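PDB 4FFE: CPXV018 protein, which is a secreted, MHC class I-like viral immune evasion protein that binds NKG2D as a decoy ligand and also binds FcRL5. Local coordinates for residues H3-N8 and V22-D27; S29-F34 and P41-M46; T72-E77 and Y98-E103. One frame throughout, in Å; residues are numbered along the deposited sequence.

Contact 1. Residues H3-N8 and V22-D27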
# COMPACT_ATOMS: atom_id res chain seq x y z
N HIS A 3 4.37 -0.49 17.68
CA HIS A 3 3.24 -0.49 16.76
C HIS A 3 3.68 -0.46 15.30
O HIS A 3 4.74 0.06 14.97
CB HIS A 3 2.31 0.69 17.06
CG HIS A 3 1.71 0.66 18.43
ND1 HIS A 3 0.63 -0.15 18.74
CD2 HIS A 3 2.03 1.32 19.56
CE1 HIS A 3 0.32 0.03 20.02
NE2 HIS A 3 1.15 0.92 20.53
N LYS A 4 2.85 -1.03 14.43
CA LYS A 4 3.15 -1.08 13.00
C LYS A 4 1.95 -0.69 12.15
O LYS A 4 0.81 -1.04 12.46
CB LYS A 4 3.60 -2.49 12.60
CG LYS A 4 4.96 -2.89 13.13
CD LYS A 4 5.26 -4.34 12.79
CE LYS A 4 6.65 -4.75 13.27
NZ LYS A 4 7.72 -4.05 12.51
N LEU A 5 2.22 0.04 11.07
CA LEU A 5 1.21 0.34 10.07
C LEU A 5 1.73 -0.16 8.73
O LEU A 5 2.73 0.35 8.22
CB LEU A 5 0.94 1.85 10.01
CG LEU A 5 -0.18 2.31 9.07
CD1 LEU A 5 -1.50 1.66 9.44
CD2 LEU A 5 -0.31 3.83 9.10
N ALA A 6 1.06 -1.16 8.17
CA ALA A 6 1.53 -1.80 6.96
C ALA A 6 0.54 -1.66 5.81
O ALA A 6 -0.67 -1.77 6.00
CB ALA A 6 1.82 -3.28 7.22
N PHE A 7 1.08 -1.41 4.62
CA PHE A 7 0.27 -1.27 3.41
C PHE A 7 0.66 -2.34 2.40
O PHE A 7 1.82 -2.44 2.00
CB PHE A 7 0.45 0.11 2.79
CG PHE A 7 -0.03 1.24 3.65
CD1 PHE A 7 0.75 1.72 4.69
CD2 PHE A 7 -1.26 1.83 3.42
CE1 PHE A 7 0.30 2.76 5.49
CE2 PHE A 7 -1.71 2.87 4.21
CZ PHE A 7 -0.93 3.34 5.25
N ASN A 8 -0.31 -3.16 1.99
CA ASN A 8 -0.06 -4.17 0.98
C ASN A 8 -0.69 -3.80 -0.35
O ASN A 8 -1.90 -3.95 -0.54
CB ASN A 8 -0.58 -5.54 1.45
CG ASN A 8 -0.05 -6.68 0.60
OD1 ASN A 8 1.04 -6.59 0.04
ND2 ASN A 8 -0.82 -7.76 0.50
N VAL A 22 -5.52 -2.69 -2.08
CA VAL A 22 -4.66 -2.30 -0.98
C VAL A 22 -5.28 -2.75 0.33
O VAL A 22 -6.46 -2.53 0.58
CB VAL A 22 -4.43 -0.77 -0.91
CG1 VAL A 22 -3.40 -0.45 0.15
CG2 VAL A 22 -3.99 -0.22 -2.26
N ASP A 23 -4.48 -3.41 1.16
CA ASP A 23 -4.92 -3.77 2.50
C ASP A 23 -4.05 -3.05 3.51
O ASP A 23 -2.82 -3.05 3.40
CB ASP A 23 -4.82 -5.28 2.70
CG ASP A 23 -5.67 -6.06 1.71
OD1 ASP A 23 -6.91 -6.03 1.83
OD2 ASP A 23 -5.09 -6.70 0.81
N VAL A 24 -4.69 -2.40 4.48
CA VAL A 24 -3.97 -1.69 5.52
C VAL A 24 -4.09 -2.43 6.85
O VAL A 24 -5.20 -2.76 7.28
CB VAL A 24 -4.48 -0.25 5.69
CG1 VAL A 24 -3.62 0.50 6.68
CG2 VAL A 24 -4.50 0.47 4.34
N TYR A 25 -2.95 -2.68 7.48
CA TYR A 25 -2.92 -3.42 8.73
C TYR A 25 -2.35 -2.56 9.85
O TYR A 25 -1.28 -1.98 9.71
CB TYR A 25 -2.07 -4.69 8.58
CG TYR A 25 -2.58 -5.66 7.53
CD1 TYR A 25 -3.48 -6.66 7.86
CD2 TYR A 25 -2.14 -5.58 6.21
CE1 TYR A 25 -3.95 -7.55 6.91
CE2 TYR A 25 -2.60 -6.47 5.26
CZ TYR A 25 -3.51 -7.45 5.61
OH TYR A 25 -3.97 -8.33 4.66
N LEU A 26 -3.09 -2.49 10.95
CA LEU A 26 -2.59 -1.83 12.16
C LEU A 26 -2.30 -2.92 13.18
O LEU A 26 -3.21 -3.62 13.61
CB LEU A 26 -3.62 -0.85 12.71
CG LEU A 26 -3.24 -0.10 14.00
CD1 LEU A 26 -2.00 0.75 13.79
CD2 LEU A 26 -4.40 0.77 14.49
N ASP A 27 -1.03 -3.06 13.53
CA ASP A 27 -0.59 -4.11 14.46
C ASP A 27 -1.12 -5.48 14.05
O ASP A 27 -1.66 -6.21 14.88
CB ASP A 27 -1.01 -3.78 15.89
CG ASP A 27 -0.38 -2.50 16.40
OD1 ASP A 27 0.67 -2.10 15.85
OD2 ASP A 27 -0.93 -1.89 17.34
O HOH W 1 -3.67 -5.87 -1.53
O HOH W 2 -3.24 -8.19 2.23
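His3 and Asp27 meet at the open end of a two-stranded antiparallel pairing, where one carboxylate serves both a side chain and the backbone. The imidazole presents its edge: Asp27 OD2 lies in the ring plane, 2.7 Å from His3 ND1, and is met on its syn side, with ring and carboxylate turned 27° from each other. The other oxygen, Asp27 OD1, accepts from Lys4 N at 2.8 Å, almost in line with its own C-O bond. Two donors thus fix the rotation of the carboxylate, and a charged Asp27 would probably favour protonation of the histidine.

Farther along, Ala6 with Tyr25 and Asn8 with Asp23 are antiparallel hydrogen-bonded pairs, alternating with the non-hydrogen-bonded pairs Leu5-Leu26 and Phe7-Val24, whose face is apolar. Val24 spreads its methyls: CG1, anti to the backbone N (chi1 -175°), reaches Leu5 CD1 at 3.7 Å and lies over one face of the Phe7 ring, a CH-pi contact, while CG2 touches Phe7 CD2 at 3.6 Å. The Phe7 and Val24 side chains lie side by side and point the same way. On the reverse face, the Tyr25 ring turns its edge toward Ala6 O, its CB near the Ala6 methyl, and a water joins Tyr25 OH, Asn8 ND2 and Asp23 OD2.

The hairpin of strands 3-14 and 17-26 lies mid-sheet between strands 76-88 and 29-34. Helices 52-65 and 132-148 pack on the apolar face, consistent with the platform of an MHC class I-like fold; Tyr56 of helix 52-65 and Phe130, from the link before helix 132-148, meet the Phe7 ring edge-to-face. Opposite, Lys4 forms salt bridges with Glu84 and Asp86.

Contact 2. Residues S29-F34 and P41-M46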
# COMPACT_ATOMS: atom_id res chain seq x y z
N SER A 29 -3.66 -6.29 12.41
CA SER A 29 -5.11 -6.34 12.20
C SER A 29 -5.49 -5.50 10.99
O SER A 29 -5.13 -4.32 10.91
CB SER A 29 -5.86 -5.83 13.44
OG SER A 29 -5.74 -6.74 14.52
N GLN A 30 -6.21 -6.09 10.05
CA GLN A 30 -6.66 -5.36 8.88
C GLN A 30 -7.73 -4.34 9.28
O GLN A 30 -8.75 -4.70 9.86
CB GLN A 30 -7.23 -6.30 7.82
CG GLN A 30 -7.61 -5.58 6.53
CD GLN A 30 -8.47 -6.44 5.61
OE1 GLN A 30 -9.30 -7.22 6.07
NE2 GLN A 30 -8.26 -6.28 4.31
N ILE A 31 -7.49 -3.07 8.96
CA ILE A 31 -8.41 -2.01 9.33
C ILE A 31 -9.08 -1.36 8.13
O ILE A 31 -10.17 -0.79 8.25
CB ILE A 31 -7.72 -0.92 10.18
CG1 ILE A 31 -6.63 -0.22 9.38
CG2 ILE A 31 -7.15 -1.53 11.46
CD1 ILE A 31 -6.03 0.98 10.08
N ILE A 32 -8.43 -1.43 6.97
CA ILE A 32 -8.92 -0.77 5.76
C ILE A 32 -8.65 -1.63 4.53
O ILE A 32 -7.57 -2.21 4.39
CB ILE A 32 -8.24 0.61 5.55
CG1 ILE A 32 -8.55 1.56 6.71
CG2 ILE A 32 -8.67 1.24 4.24
CD1 ILE A 32 -7.84 2.89 6.61
N THR A 33 -9.63 -1.73 3.64
CA THR A 33 -9.43 -2.42 2.37
C THR A 33 -9.85 -1.54 1.19
O THR A 33 -10.78 -0.74 1.30
CB THR A 33 -10.15 -3.79 2.32
OG1 THR A 33 -9.71 -4.53 1.18
CG2 THR A 33 -11.66 -3.60 2.25
N PHE A 34 -9.15 -1.69 0.07
CA PHE A 34 -9.39 -0.88 -1.12
C PHE A 34 -9.42 -1.81 -2.32
O PHE A 34 -8.54 -2.65 -2.47
CB PHE A 34 -8.29 0.17 -1.24
CG PHE A 34 -8.32 0.96 -2.52
CD1 PHE A 34 -9.18 2.04 -2.67
CD2 PHE A 34 -7.48 0.63 -3.57
CE1 PHE A 34 -9.20 2.77 -3.85
CE2 PHE A 34 -7.49 1.36 -4.75
CZ PHE A 34 -8.36 2.43 -4.89
N PRO A 41 -13.79 0.46 5.62
CA PRO A 41 -13.25 0.03 6.91
C PRO A 41 -13.54 -1.45 7.14
O PRO A 41 -14.59 -1.93 6.72
CB PRO A 41 -14.02 0.89 7.91
CG PRO A 41 -15.32 1.17 7.24
CD PRO A 41 -15.01 1.27 5.77
N THR A 42 -12.62 -2.15 7.78
CA THR A 42 -12.79 -3.57 8.07
C THR A 42 -12.69 -3.83 9.57
O THR A 42 -12.44 -4.96 10.00
CB THR A 42 -11.72 -4.41 7.35
OG1 THR A 42 -10.42 -4.04 7.83
CG2 THR A 42 -11.79 -4.19 5.85
N ILE A 43 -12.89 -2.79 10.36
CA ILE A 43 -12.84 -2.89 11.81
C ILE A 43 -13.73 -1.77 12.37
O ILE A 43 -13.78 -0.68 11.80
CB ILE A 43 -11.37 -2.81 12.33
CG1 ILE A 43 -11.24 -3.36 13.75
CG2 ILE A 43 -10.82 -1.39 12.20
CD1 ILE A 43 -9.81 -3.49 14.24
N PRO A 44 -14.48 -2.06 13.45
CA PRO A 44 -15.48 -1.12 13.99
C PRO A 44 -15.01 0.32 14.20
O PRO A 44 -15.71 1.23 13.77
CB PRO A 44 -15.88 -1.77 15.31
CG PRO A 44 -15.78 -3.22 15.03
CD PRO A 44 -14.58 -3.38 14.12
N PHE A 45 -13.86 0.53 14.84
CA PHE A 45 -13.43 1.89 15.16
C PHE A 45 -13.16 2.76 13.92
O PHE A 45 -13.12 3.98 14.02
CB PHE A 45 -12.23 1.90 16.12
CG PHE A 45 -10.89 1.77 15.45
CD1 PHE A 45 -10.17 2.89 15.06
CD2 PHE A 45 -10.32 0.52 15.24
CE1 PHE A 45 -8.93 2.77 14.45
CE2 PHE A 45 -9.08 0.40 14.64
CZ PHE A 45 -8.39 1.52 14.24
N MET A 46 -12.99 2.12 12.77
CA MET A 46 -12.76 2.84 11.52
C MET A 46 -14.05 3.15 10.77
O MET A 46 -14.04 3.91 9.80
CB MET A 46 -11.79 2.07 10.62
CG MET A 46 -10.35 2.12 11.08
SD MET A 46 -9.73 3.81 11.25
CE MET A 46 -9.84 4.39 9.56
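Thr42 and Ile31 lose more surface than any other residues where the chain leaves strand 39-41 beside strand 29-34. Regular ladder pairing stops after Ile32 with Pro41, and Thr42 then grips the strand with two groups. Its hydroxyl, set between its own backbone N and carbonyl carbon (chi1 62°), donates to the carbonyl of Gln30, with Thr42 OG1 2.7 Å from Gln30 O; its amide donates to the next carbonyl, Thr42 N lying 2.8 Å from Ile31 O. Both donors stand well above the carbonyl planes, the hydroxyl 65° out, so neither bond uses a lone-pair direction. The remaining branch, Thr42 CG2, packs crosswise on Thr33 CG2 at 3.7 Å, and the Gln30 side chain passes the hydroxyl at about a right angle.

The Ile31 side chain turns to the rest of the loop. Ile43 CG2 rests 3.7 Å from Ile31 CB, Met46 CG comes within 4.1 Å of that same Ile31 CB, and Ile31 CG2 approaches Phe45 CE2. Met46, bent at its second and third torsions, lays CG over one face of the Phe45 ring and carries CE on to Ile32 CD1, 3.9 Å away. Ile31 and Ile32 are together opposite Val24 of the neighbouring strand, a classic beta bulge. Leu142 of helix 132-148 adds to the cover of Ile31 and Met46.

In chemical terms the contact is divided. In one part, two bonds to successive carbonyls fix the backbone position of Thr42; in another, aliphatic and aromatic carbons meet by van der Waals contact, which depends on burial away from water.

Contact 3. Residues T72-E77 and Y98-E103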
# COMPACT_ATOMS: atom_id res chain seq x y z
N THR A 72 1.14 -6.98 -21.21
CA THR A 72 1.70 -8.19 -20.62
C THR A 72 1.89 -9.30 -21.65
O THR A 72 1.05 -9.51 -22.53
CB THR A 72 0.83 -8.71 -19.45
OG1 THR A 72 1.31 -9.99 -19.03
CG2 THR A 72 -0.62 -8.82 -19.88
N SER A 73 3.01 -10.01 -21.55
CA SER A 73 3.29 -11.15 -22.41
C SER A 73 2.54 -12.38 -21.91
O SER A 73 1.97 -13.14 -22.69
CB SER A 73 4.79 -11.43 -22.47
OG SER A 73 5.32 -11.58 -21.16
N THR A 74 2.54 -12.55 -20.59
CA THR A 74 1.78 -13.62 -19.95
C THR A 74 0.35 -13.15 -19.72
O THR A 74 0.10 -11.95 -19.59
CB THR A 74 2.42 -14.02 -18.60
OG1 THR A 74 2.47 -12.88 -17.74
CG2 THR A 74 3.84 -14.54 -18.82
N PRO A 75 -0.61 -14.09 -19.67
CA PRO A 75 -2.02 -13.70 -19.49
C PRO A 75 -2.29 -13.08 -18.12
O PRO A 75 -3.28 -12.35 -17.98
CB PRO A 75 -2.76 -15.04 -19.62
CG PRO A 75 -1.75 -16.07 -19.27
CD PRO A 75 -0.46 -15.55 -19.81
N TYR A 76 -1.44 -13.35 -17.14
CA TYR A 76 -1.64 -12.83 -15.79
C TYR A 76 -0.33 -12.42 -15.13
O TYR A 76 0.65 -13.17 -15.15
CB TYR A 76 -2.38 -13.86 -14.93
CG TYR A 76 -2.65 -13.41 -13.51
CD1 TYR A 76 -3.70 -12.55 -13.23
CD2 TYR A 76 -1.87 -13.86 -12.45
CE1 TYR A 76 -3.96 -12.13 -11.93
CE2 TYR A 76 -2.12 -13.45 -11.15
CZ TYR A 76 -3.16 -12.59 -10.90
OH TYR A 76 -3.41 -12.19 -9.61
N GLU A 77 -0.32 -11.22 -14.56
CA GLU A 77 0.82 -10.72 -13.80
C GLU A 77 0.35 -10.10 -12.50
O GLU A 77 -0.50 -9.20 -12.50
CB GLU A 77 1.61 -9.69 -14.62
CG GLU A 77 2.35 -10.28 -15.81
CD GLU A 77 3.21 -9.25 -16.53
OE1 GLU A 77 3.13 -8.05 -16.19
OE2 GLU A 77 3.97 -9.65 -17.44
N TYR A 98 9.25 -6.10 -2.65
CA TYR A 98 8.55 -6.21 -3.92
C TYR A 98 8.36 -7.68 -4.27
O TYR A 98 9.26 -8.50 -4.06
CB TYR A 98 9.37 -5.53 -5.03
CG TYR A 98 9.82 -4.12 -4.71
CD1 TYR A 98 10.94 -3.88 -3.93
CD2 TYR A 98 9.12 -3.02 -5.21
CE1 TYR A 98 11.35 -2.58 -3.64
CE2 TYR A 98 9.53 -1.73 -4.94
CZ TYR A 98 10.65 -1.51 -4.15
OH TYR A 98 11.05 -0.23 -3.87
N LEU A 99 7.18 -8.02 -4.79
CA LEU A 99 6.92 -9.39 -5.20
C LEU A 99 6.43 -9.43 -6.64
O LEU A 99 5.67 -8.57 -7.07
CB LEU A 99 5.86 -10.05 -4.30
CG LEU A 99 6.01 -9.96 -2.78
CD1 LEU A 99 4.76 -10.51 -2.09
CD2 LEU A 99 7.24 -10.70 -2.30
N TYR A 100 6.90 -10.42 -7.39
CA TYR A 100 6.38 -10.68 -8.73
C TYR A 100 5.76 -12.07 -8.74
O TYR A 100 6.45 -13.06 -8.55
CB TYR A 100 7.49 -10.58 -9.77
CG TYR A 100 6.99 -10.71 -11.20
CD1 TYR A 100 6.39 -9.63 -11.84
CD2 TYR A 100 7.12 -11.90 -11.89
CE1 TYR A 100 5.93 -9.74 -13.13
CE2 TYR A 100 6.66 -12.02 -13.19
CZ TYR A 100 6.07 -10.93 -13.81
OH TYR A 100 5.61 -11.04 -15.10
N ASN A 101 4.44 -12.12 -8.94
CA ASN A 101 3.69 -13.37 -8.86
C ASN A 101 3.93 -14.13 -7.55
O ASN A 101 3.92 -15.36 -7.52
CB ASN A 101 3.98 -14.27 -10.07
CG ASN A 101 3.40 -13.72 -11.36
OD1 ASN A 101 2.43 -12.97 -11.34
ND2 ASN A 101 4.00 -14.10 -12.49
N GLY A 102 4.16 -13.39 -6.47
CA GLY A 102 4.35 -13.98 -5.16
C GLY A 102 5.81 -14.10 -4.74
O GLY A 102 6.10 -14.37 -3.58
N GLU A 103 6.72 -13.89 -5.69
CA GLU A 103 8.14 -14.09 -5.43
C GLU A 103 8.89 -12.78 -5.24
O GLU A 103 8.82 -11.89 -6.09
CB GLU A 103 8.77 -14.90 -6.57
CG GLU A 103 8.14 -16.27 -6.77
CD GLU A 103 8.74 -17.03 -7.94
OE1 GLU A 103 9.43 -16.40 -8.77
OE2 GLU A 103 8.51 -18.25 -8.04
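The Tyr100 ring has the Asn101 amide over one of its faces, with Asn101 CG 4.0 Å above the ring plane and displaced toward the rim, while the phenol oxygen extends to Glu77. Carboxylate and ring are steeply inclined, 68° apart, and the two side chains meet at a slant. The polar link is slight: Tyr100 OH donates a weak hydrogen bond to Glu77 OE2 at 3.2 Å, and the same hydroxyl lies almost as near the carboxylate carbon, Glu77 CD, at 3.3 Å. Tyr100 reaches so far because its ring projects anti to the backbone N (chi1 -175°), and the extended carboxylate arm of Glu77 comes to meet it.

Asn101 makes the second point of contact. Its amide oxygen, OD1, settles 3.7 Å from Glu77 CA, but its hydrogen bond is with the backbone N of Asp78, which follows Glu77. Asn101 also occupies a corner of a type I' turn running from Tyr100 to Glu103. The turn is closed by Tyr100 N to Glu103 O at 2.7 Å and by the return bond between Glu103 N and Tyr100 O, and Gly102 has backbone angles that call for glycine. In the loop leading into strand 76-88, Thr74 OG1 bonds Tyr76 O at 3.2 Å, its donor above the carbonyl plane.

This is a surface contact at one end of the hairpin formed by strands 76-88 and 91-100. Strand 3-14 flanks the first of these, Ile13 touching Glu77, and strand 103-104 begins at the last residue of the turn. Leu79 and Tyr105 touch Tyr100. The start of helix 114-127 serves both partners: Asn114 bonds the other carboxylate oxygen, Glu77 OE1, and Lys115 packs on Tyr100.

How the contacts relate
All three contacts draw on one antiparallel sheet and follow one another along the chain without interleaving. They illustrate how adjoining strands share backbone bonds, whereas contacts farther off are related only through the sheet. Contacts 1 and 2 are close neighbours, their centres 10 Å apart, because strands 17-26 and 29-34 lie side by side: Val24 O is 2.9 Å from Ile31 N and Val22 O is 2.9 Å from Phe34 N, both probable hydrogen bonds. Contact 3 stands apart, its centre about 23 Å from that of contact 1 and 27 Å from that of contact 2; its nearest atoms come about 6 Å from contact 1. Adjacent strands 3-14 and 76-88 connect contacts 1 and 3.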